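Local coordinates for protein sulfate adenylyltransferase (PDB 4DNX) that catalyses the reversible transfer of the adenylyl group of ATP to sulfate, giving adenosine 5'-phosphosulfate and diphosphate, at residues A126-M131 and E147-Q152; D244-T249 and A384-D389; H22-E27 and P160-N165. One frame throughout, in Å; residues are numbered along the deposited sequence.

Contact 1 of 3, residues A126-M131 and E147-Q152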
loop_
_atom_site.group_PDB
_atom_site.type_symbol
_atom_site.label_atom_id
_atom_site.label_comp_id
_atom_site.label_asym_id
_atom_site.label_seq_id
_atom_site.Cartn_x
_atom_site.Cartn_y
_atom_site.Cartn_z
ATOM N N ALA A 126 -40.969 11.630 -1.847
ATOM C CA ALA A 126 -40.693 13.062 -1.753
ATOM C C ALA A 126 -39.293 13.319 -1.201
ATOM O O ALA A 126 -38.581 14.196 -1.704
ATOM C CB ALA A 126 -41.751 13.768 -0.923
ATOM N N GLN A 127 -38.882 12.545 -0.195
ATOM C CA GLN A 127 -37.515 12.657 0.361
ATOM C C GLN A 127 -36.440 12.273 -0.655
ATOM O O GLN A 127 -35.406 12.960 -0.750
ATOM C CB GLN A 127 -37.394 11.809 1.627
ATOM C CG GLN A 127 -38.252 12.352 2.747
ATOM C CD GLN A 127 -38.359 11.426 3.933
ATOM O OE1 GLN A 127 -38.387 10.186 3.808
ATOM N NE2 GLN A 127 -38.425 12.023 5.110
ATOM N N MET A 128 -36.693 11.211 -1.438
ATOM C CA MET A 128 -35.737 10.779 -2.474
ATOM C C MET A 128 -35.583 11.835 -3.542
ATOM O O MET A 128 -34.439 12.150 -3.912
ATOM C CB MET A 128 -36.110 9.449 -3.144
ATOM C CG MET A 128 -35.798 8.231 -2.304
ATOM S SD MET A 128 -34.047 7.955 -1.876
ATOM C CE MET A 128 -33.311 7.430 -3.414
ATOM N N ALA A 129 -36.703 12.371 -4.005
ATOM C CA ALA A 129 -36.703 13.426 -5.047
ATOM C C ALA A 129 -35.966 14.669 -4.561
ATOM O O ALA A 129 -35.242 15.301 -5.351
ATOM C CB ALA A 129 -38.127 13.782 -5.502
ATOM N N LEU A 130 -36.177 15.036 -3.291
ATOM C CA LEU A 130 -35.525 16.224 -2.732
ATOM C C LEU A 130 -34.005 16.001 -2.725
ATOM O O LEU A 130 -33.229 16.846 -3.208
ATOM C CB LEU A 130 -36.038 16.529 -1.315
ATOM C CG LEU A 130 -35.443 17.724 -0.548
ATOM C CD1 LEU A 130 -35.497 18.987 -1.373
ATOM C CD2 LEU A 130 -36.198 17.932 0.767
ATOM N N MET A 131 -33.574 14.838 -2.228
ATOM C CA MET A 131 -32.118 14.551 -2.146
ATOM C C MET A 131 -31.501 14.449 -3.562
ATOM O O MET A 131 -30.415 14.962 -3.789
ATOM C CB MET A 131 -31.830 13.262 -1.332
ATOM C CG MET A 131 -32.095 13.410 0.187
ATOM S SD MET A 131 -31.551 12.067 1.192
ATOM C CE MET A 131 -32.804 10.805 0.803
ATOM N N GLU A 147 -29.736 7.739 -11.575
ATOM C CA GLU A 147 -30.295 6.382 -11.782
ATOM C C GLU A 147 -29.764 5.440 -10.699
ATOM O O GLU A 147 -30.538 4.721 -10.074
ATOM C CB GLU A 147 -29.964 5.842 -13.170
ATOM C CG GLU A 147 -30.610 4.477 -13.485
ATOM C CD GLU A 147 -30.168 3.932 -14.838
ATOM O OE1 GLU A 147 -31.003 3.870 -15.768
ATOM O OE2 GLU A 147 -28.968 3.583 -14.990
ATOM N N THR A 148 -28.459 5.459 -10.451
ATOM C CA THR A 148 -27.864 4.616 -9.406
ATOM C C THR A 148 -28.452 4.916 -8.044
ATOM O O THR A 148 -28.810 4.003 -7.285
ATOM C CB THR A 148 -26.298 4.794 -9.390
ATOM O OG1 THR A 148 -25.788 4.294 -10.634
ATOM C CG2 THR A 148 -25.638 4.073 -8.187
ATOM N N PHE A 149 -28.559 6.209 -7.712
ATOM C CA PHE A 149 -28.999 6.599 -6.364
ATOM C C PHE A 149 -30.410 6.068 -6.117
ATOM O O PHE A 149 -30.727 5.606 -5.015
ATOM C CB PHE A 149 -28.964 8.152 -6.241
ATOM C CG PHE A 149 -29.339 8.687 -4.863
ATOM C CD1 PHE A 149 -28.568 8.358 -3.743
ATOM C CD2 PHE A 149 -30.467 9.498 -4.696
ATOM C CE1 PHE A 149 -28.919 8.855 -2.449
ATOM C CE2 PHE A 149 -30.828 10.000 -3.427
ATOM C CZ PHE A 149 -30.029 9.673 -2.312
ATOM N N ASN A 150 -31.228 6.120 -7.159
ATOM C CA ASN A 150 -32.633 5.767 -7.045
ATOM C C ASN A 150 -32.898 4.287 -7.312
ATOM O O ASN A 150 -34.069 3.858 -7.375
ATOM C CB ASN A 150 -33.463 6.646 -7.994
ATOM C CG ASN A 150 -33.668 8.038 -7.429
ATOM O OD1 ASN A 150 -34.578 8.267 -6.637
ATOM N ND2 ASN A 150 -32.797 8.966 -7.802
ATOM N N SER A 151 -31.826 3.510 -7.442
ATOM C CA SER A 151 -31.927 2.090 -7.821
ATOM C C SER A 151 -31.436 1.154 -6.740
ATOM O O SER A 151 -31.089 0.013 -7.048
ATOM C CB SER A 151 -31.153 1.816 -9.117
ATOM O OG SER A 151 -31.942 2.264 -10.203
ATOM N N GLN A 152 -31.468 1.610 -5.490
ATOM C CA GLN A 152 -30.868 0.863 -4.395
ATOM C C GLN A 152 -31.870 0.345 -3.381
ATOM O O GLN A 152 -31.482 -0.392 -2.457
ATOM C CB GLN A 152 -29.882 1.736 -3.626
ATOM C CG GLN A 152 -28.721 2.298 -4.478
ATOM C CD GLN A 152 -27.873 3.232 -3.648
ATOM O OE1 GLN A 152 -26.933 2.792 -2.999
ATOM N NE2 GLN A 152 -28.273 4.511 -3.563
#
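Met128 brings its terminal methyl obliquely against the Phe149 ring, CE standing 4.0 Å from the ring centroid and 30° off the normal, an off-centre CH-pi contact. The closest ring atom is CE2, 3.6 Å from Met128 CE. The sulfur follows obliquely: Met128 SD lies 4.8 Å from the centroid, which makes the pair a Met-aromatic contact. Bends at chi2 (-62°) and chi3 (-72°) of Met128 fold the thioether toward the aromatic side chain, a course that the unbranched, flexible methionine takes easily. Phe149 reaches out from the last turn of its helix, and Met131 CB meets the same ring at CE2, 4.0 Å away. Met128, Met131 and Phe149 are all buried: Val123 touches both methionines, Leu84 touches Phe149, and Ala64 and Ala68 of helix 61-70 touch Met131. In the fold, the contact joins helices 125-136 and 144-149 of the PUA-like domain, where the second helix ends: Asn150 is the first residue beyond it to leave helical backbone angles. At this end the methyl also rests against backbone: Met128 CE lies 3.5 Å from Phe149 O, a carbonyl that accepts a nearly straight hydrogen bond from Gln152 NE2 at 3.1 Å. Asn150 marks the looser side. Its OD1 lies 3.6 Å from Met128 CE, the two side chains running past each other in opposite directions, but Asn150 is partly exposed and covers little. An amide suits this place because its NH2 can serve both Val146 O and Thr132 OG1. Farther toward solvent, exposed Ser151 has its side chain directed away from the other helix and hydrogen-bonds through OG to Glu147 O at 2.8 Å.

Contact 2 of 3, residues D244-T249 and A384-D389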
loop_
_atom_site.group_PDB
_atom_site.type_symbol
_atom_site.label_atom_id
_atom_site.label_comp_id
_atom_site.label_asym_id
_atom_site.label_seq_id
_atom_site.Cartn_x
_atom_site.Cartn_y
_atom_site.Cartn_z
ATOM N N ASP A 244 -0.368 2.560 -15.252
ATOM C CA ASP A 244 0.618 2.821 -14.192
ATOM C C ASP A 244 2.001 3.034 -14.789
ATOM O O ASP A 244 2.689 3.986 -14.404
ATOM C CB ASP A 244 0.679 1.622 -13.231
ATOM C CG ASP A 244 -0.519 1.551 -12.300
ATOM O OD1 ASP A 244 -1.403 2.446 -12.329
ATOM O OD2 ASP A 244 -0.558 0.567 -11.507
ATOM N N ALA A 245 2.417 2.155 -15.710
ATOM C CA ALA A 245 3.735 2.309 -16.353
ATOM C C ALA A 245 3.852 3.674 -17.051
ATOM O O ALA A 245 4.894 4.337 -16.971
ATOM C CB ALA A 245 3.968 1.212 -17.364
ATOM N N ALA A 246 2.793 4.085 -17.767
ATOM C CA ALA A 246 2.830 5.400 -18.447
ATOM C C ALA A 246 2.980 6.579 -17.479
ATOM O O ALA A 246 3.787 7.486 -17.719
ATOM C CB ALA A 246 1.560 5.591 -19.338
ATOM N N ILE A 247 2.224 6.557 -16.372
ATOM C CA ILE A 247 2.241 7.653 -15.392
ATOM C C ILE A 247 3.586 7.665 -14.675
ATOM O O ILE A 247 4.186 8.745 -14.468
ATOM C CB ILE A 247 1.042 7.575 -14.394
ATOM C CG1 ILE A 247 -0.240 7.937 -15.179
ATOM C CG2 ILE A 247 1.205 8.594 -13.190
ATOM C CD1 ILE A 247 -1.490 7.799 -14.421
ATOM N N ARG A 248 4.070 6.469 -14.313
ATOM C CA ARG A 248 5.346 6.381 -13.561
ATOM C C ARG A 248 6.515 6.778 -14.429
ATOM O O ARG A 248 7.476 7.400 -13.940
ATOM C CB ARG A 248 5.577 4.991 -13.001
ATOM C CG ARG A 248 4.654 4.699 -11.829
ATOM C CD ARG A 248 5.006 3.314 -11.307
ATOM N NE ARG A 248 3.974 2.717 -10.443
ATOM C CZ ARG A 248 3.754 3.054 -9.171
ATOM N NH1 ARG A 248 4.447 4.031 -8.587
ATOM N NH2 ARG A 248 2.828 2.401 -8.472
ATOM N N THR A 249 6.439 6.445 -15.721
ATOM C CA THR A 249 7.523 6.834 -16.642
ATOM C C THR A 249 7.574 8.356 -16.829
ATOM O O THR A 249 8.665 8.940 -16.900
ATOM C CB THR A 249 7.383 6.112 -18.001
ATOM O OG1 THR A 249 7.456 4.706 -17.778
ATOM C CG2 THR A 249 8.529 6.493 -18.961
ATOM N N ALA A 384 4.416 7.434 -25.137
ATOM C CA ALA A 384 3.842 6.953 -26.395
ATOM C C ALA A 384 4.237 5.499 -26.650
ATOM O O ALA A 384 3.403 4.679 -27.118
ATOM C CB ALA A 384 4.297 7.844 -27.557
ATOM N N GLN A 385 5.515 5.161 -26.419
ATOM C CA GLN A 385 5.966 3.799 -26.725
ATOM C C GLN A 385 5.217 2.745 -25.881
ATOM O O GLN A 385 4.819 1.684 -26.411
ATOM C CB GLN A 385 7.469 3.613 -26.551
ATOM C CG GLN A 385 7.980 2.374 -27.221
ATOM C CD GLN A 385 7.775 2.450 -28.744
ATOM O OE1 GLN A 385 8.181 3.428 -29.389
ATOM N NE2 GLN A 385 7.090 1.456 -29.301
ATOM N N ILE A 386 5.042 3.046 -24.606
ATOM C CA ILE A 386 4.339 2.138 -23.672
ATOM C C ILE A 386 2.916 1.847 -24.195
ATOM O O ILE A 386 2.495 0.676 -24.300
ATOM C CB ILE A 386 4.324 2.693 -22.264
ATOM C CG1 ILE A 386 5.708 2.502 -21.630
ATOM C CG2 ILE A 386 3.188 2.043 -21.370
ATOM C CD1 ILE A 386 5.862 3.273 -20.337
ATOM N N LEU A 387 2.221 2.915 -24.575
ATOM C CA LEU A 387 0.858 2.782 -25.126
ATOM C C LEU A 387 0.842 2.083 -26.504
ATOM O O LEU A 387 -0.012 1.217 -26.765
ATOM C CB LEU A 387 0.160 4.145 -25.157
ATOM C CG LEU A 387 -0.096 4.631 -23.708
ATOM C CD1 LEU A 387 -0.486 6.080 -23.671
ATOM C CD2 LEU A 387 -1.179 3.740 -23.044
ATOM N N MET A 388 1.782 2.417 -27.390
ATOM C CA MET A 388 1.799 1.785 -28.722
ATOM C C MET A 388 2.065 0.301 -28.611
ATOM O O MET A 388 1.498 -0.496 -29.371
ATOM C CB MET A 388 2.830 2.433 -29.641
ATOM C CG MET A 388 2.316 3.758 -30.118
ATOM S SD MET A 388 3.341 4.548 -31.326
ATOM C CE MET A 388 4.719 4.975 -30.253
ATOM N N ASP A 389 2.906 -0.067 -27.641
ATOM C CA ASP A 389 3.270 -1.468 -27.446
ATOM C C ASP A 389 2.048 -2.219 -26.959
ATOM O O ASP A 389 1.790 -3.335 -27.454
ATOM C CB ASP A 389 4.433 -1.623 -26.452
ATOM C CG ASP A 389 5.796 -1.321 -27.085
ATOM O OD1 ASP A 389 5.879 -1.039 -28.294
ATOM O OD2 ASP A 389 6.796 -1.319 -26.337
#
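Helical segments 244-249 and 384-389 run almost antiparallel, with 170° between their directions and axes 9.3 Å apart at closest, and Ala246 and Ile386 have the nearest CA atoms. Ile386 supplies nearly everything that the second helix offers the first. Its CG1 branch sits beside the backbone N (chi1 -76°) and chi2 is extended, which carries CD1 to Thr249 and Ala245, while CG2 lies beside the alanines. Thr249 and Ile386 meet tip to tip, OG1 of the threonine lying 3.3 Å from CD1 of the isoleucine. The same methyl is 4.1 Å from Ala245 CB and 3.7 Å from Ala245 O, and Ala246 CB stands 4.4 Å from Ile386 CG2. Alanines fit on this face because their single methyls let a branched side chain come close to the helix backbone. The two helices belong to the ATP-sulfurylase domain, whose core is a parallel, Rossmann-like sheet: helix 240-254 lies against strand 223-230 through Ile247, and helix 381-393 packs on helix 361-369 through Leu387. On another side of the first helix, Arg248 forms a salt bridge with Glu182 of the second subunit. No hydrogen bond crosses between the segments, yet the threonine hydroxyl has its own partner: Thr249 OG1 donates to Ala245 O at 2.7 Å, and Thr249 N reaches that oxygen from the opposite face of the carbonyl plane. With its proton spent inside its own helix, the hydroxyl can lie against a methyl group, and the contact therefore rests on shape and apolar burial rather than on polar pairing.

Contact 3 of 3, residues H22-E27 and P160-N165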
loop_
_atom_site.group_PDB
_atom_site.type_symbol
_atom_site.label_atom_id
_atom_site.label_comp_id
_atom_site.label_asym_id
_atom_site.label_seq_id
_atom_site.Cartn_x
_atom_site.Cartn_y
_atom_site.Cartn_z
ATOM N N HIS A 22 -8.953 -9.340 14.033
ATOM C CA HIS A 22 -9.210 -10.795 14.016
ATOM C C HIS A 22 -10.463 -11.129 14.813
ATOM O O HIS A 22 -11.280 -11.944 14.381
ATOM C CB HIS A 22 -8.008 -11.594 14.563
ATOM C CG HIS A 22 -6.724 -11.349 13.824
ATOM N ND1 HIS A 22 -5.489 -11.631 14.373
ATOM C CD2 HIS A 22 -6.487 -10.856 12.581
ATOM C CE1 HIS A 22 -4.543 -11.321 13.498
ATOM N NE2 HIS A 22 -5.122 -10.826 12.415
ATOM N N ARG A 23 -10.633 -10.483 15.967
ATOM C CA ARG A 23 -11.834 -10.741 16.784
ATOM C C ARG A 23 -13.133 -10.327 16.071
ATOM O O ARG A 23 -14.149 -11.071 16.133
ATOM C CB ARG A 23 -11.729 -10.033 18.130
ATOM C CG ARG A 23 -10.745 -10.740 19.049
ATOM C CD ARG A 23 -10.210 -9.842 20.162
ATOM N NE ARG A 23 -11.245 -9.497 21.126
ATOM C CZ ARG A 23 -11.479 -10.156 22.257
ATOM N NH1 ARG A 23 -10.753 -11.223 22.580
ATOM N NH2 ARG A 23 -12.454 -9.753 23.060
ATOM N N LEU A 24 -13.094 -9.167 15.408
ATOM C CA LEU A 24 -14.254 -8.657 14.675
ATOM C C LEU A 24 -14.570 -9.534 13.458
ATOM O O LEU A 24 -15.746 -9.820 13.162
ATOM C CB LEU A 24 -14.039 -7.193 14.243
ATOM C CG LEU A 24 -14.182 -6.192 15.412
ATOM C CD1 LEU A 24 -13.803 -4.735 15.021
ATOM C CD2 LEU A 24 -15.598 -6.213 15.981
ATOM N N SER A 25 -13.523 -9.930 12.737
ATOM C CA SER A 25 -13.704 -10.821 11.576
ATOM C C SER A 25 -14.371 -12.121 12.014
ATOM O O SER A 25 -15.283 -12.635 11.333
ATOM C CB SER A 25 -12.360 -11.173 10.937
ATOM O OG SER A 25 -11.917 -10.038 10.264
ATOM N N SER A 26 -13.914 -12.656 13.144
ATOM C CA SER A 26 -14.504 -13.883 13.678
ATOM C C SER A 26 -15.962 -13.682 14.043
ATOM O O SER A 26 -16.820 -14.516 13.702
ATOM C CB SER A 26 -13.726 -14.350 14.910
ATOM O OG SER A 26 -12.591 -15.070 14.498
ATOM N N GLU A 27 -16.242 -12.583 14.738
ATOM C CA GLU A 27 -17.608 -12.234 15.158
ATOM C C GLU A 27 -18.537 -12.080 13.966
ATOM O O GLU A 27 -19.696 -12.508 14.024
ATOM C CB GLU A 27 -17.609 -10.907 15.926
ATOM C CG GLU A 27 -18.937 -10.588 16.605
ATOM C CD GLU A 27 -19.020 -9.184 17.214
ATOM O OE1 GLU A 27 -18.011 -8.435 17.186
ATOM O OE2 GLU A 27 -20.124 -8.818 17.719
ATOM N N PRO A 160 -22.718 3.676 13.274
ATOM C CA PRO A 160 -21.271 3.673 13.093
ATOM C C PRO A 160 -20.764 2.321 12.555
ATOM O O PRO A 160 -21.385 1.279 12.825
ATOM C CB PRO A 160 -20.720 3.915 14.524
ATOM C CG PRO A 160 -21.823 3.393 15.423
ATOM C CD PRO A 160 -23.113 3.600 14.705
ATOM N N ILE A 161 -19.644 2.353 11.815
ATOM C CA ILE A 161 -19.091 1.118 11.256
ATOM C C ILE A 161 -17.621 0.957 11.633
ATOM O O ILE A 161 -16.942 1.942 11.953
ATOM C CB ILE A 161 -19.255 1.047 9.679
ATOM C CG1 ILE A 161 -18.386 2.114 9.003
ATOM C CG2 ILE A 161 -20.754 1.152 9.265
ATOM C CD1 ILE A 161 -18.454 2.013 7.425
ATOM N N GLN A 162 -17.166 -0.296 11.599
ATOM C CA GLN A 162 -15.755 -0.716 11.726
ATOM C C GLN A 162 -15.447 -1.472 10.441
ATOM O O GLN A 162 -16.070 -2.510 10.153
ATOM C CB GLN A 162 -15.572 -1.616 12.951
ATOM C CG GLN A 162 -15.877 -0.886 14.254
ATOM C CD GLN A 162 -16.080 -1.856 15.433
ATOM O OE1 GLN A 162 -17.042 -2.658 15.483
ATOM N NE2 GLN A 162 -15.177 -1.794 16.366
ATOM N N VAL A 163 -14.464 -0.968 9.699
ATOM C CA VAL A 163 -14.102 -1.482 8.359
ATOM C C VAL A 163 -12.954 -2.494 8.439
ATOM O O VAL A 163 -11.948 -2.246 9.134
ATOM C CB VAL A 163 -13.776 -0.325 7.410
ATOM C CG1 VAL A 163 -13.364 -0.900 6.036
ATOM C CG2 VAL A 163 -14.985 0.657 7.326
ATOM N N LEU A 164 -13.124 -3.663 7.807
ATOM C CA LEU A 164 -12.196 -4.783 7.945
ATOM C C LEU A 164 -11.222 -4.916 6.775
ATOM O O LEU A 164 -10.183 -5.580 6.872
ATOM C CB LEU A 164 -12.981 -6.106 8.135
ATOM C CG LEU A 164 -13.864 -6.113 9.388
ATOM C CD1 LEU A 164 -14.485 -7.513 9.504
ATOM C CD2 LEU A 164 -13.072 -5.806 10.659
ATOM N N ASN A 165 -11.586 -4.326 5.649
ATOM C CA ASN A 165 -10.703 -4.353 4.455
ATOM C C ASN A 165 -11.108 -3.272 3.493
ATOM O O ASN A 165 -12.107 -2.533 3.718
ATOM C CB ASN A 165 -10.708 -5.731 3.767
ATOM C CG ASN A 165 -12.092 -6.159 3.322
ATOM O OD1 ASN A 165 -12.652 -5.596 2.374
ATOM N ND2 ASN A 165 -12.655 -7.155 4.024
#
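Leu24 and Leu164 make the apolar part of this contact: Leu24 CB meets CD2 of Leu164 at 4.0 Å, the branched end of Leu164 packing against the side of the helix. Leu164 is buried, its backbone just past the end of strand 155-163, and it also rests on Val111 of the adjacent strand. Its other methyl, CD1, comes 3.7 Å from Ser25 OG, a small polar group that lets the leucine lie close to the helix; that hydroxyl is bonded to His21 O one turn earlier. The second kind of interaction sets a hydrocarbon against an amide. Leu24 and Gln162 cross at about a right angle, and Leu24 CD1 sits over the flat face of the Gln162 amide, 3.5 Å from NE2. CD2 of Leu24 lies 3.9 Å from Gln162 OE1. The chain of Gln162, extended beyond CG (chi2 164°), carries its amide out to the leucine, and OE1 has a weak hydrogen bond from Arg98, the arginine that also pairs with Glu27. With an alanine in place of Gln162, the methyls of Leu24 would probably lose the amide they lie against, and Arg98 its weak acceptor. Polar bonds between the two segments are absent; the strand pairs instead with its neighbours, as Gln162 does with Val114, and His22 bonds Asp172 of the second subunit. A bound MES molecule, probably from the crystallisation liquor, lies about 4 Å from the Gln162 side chain. The whole is a helix-on-sheet packing in the PUA-like domain, helix 18-28 lying against the end of the long strand 155-163 of its mixed sheet.

Followed from the N terminus, the chain first enters contact 3 at residues 22-27, and that contact closes only at 160-165, after 132 intervening residues, joining an N-terminal helix to the mixed sheet of the PUA-like domain. Contact 1 nests inside this loop and joins two helices of the same domain: 126-131 and 147-152 are separated by just 15 residues, and helix 144-149 is followed directly by the strand that completes contact 3. Contact 2 comes later, in series with both, opening at 244-249 and closing at 384-389 near the C terminus. It ties two helices of the ATP-sulfurylase domain, its centre about 41 Å from that of contact 1 and on the opposite side of the chain's centre.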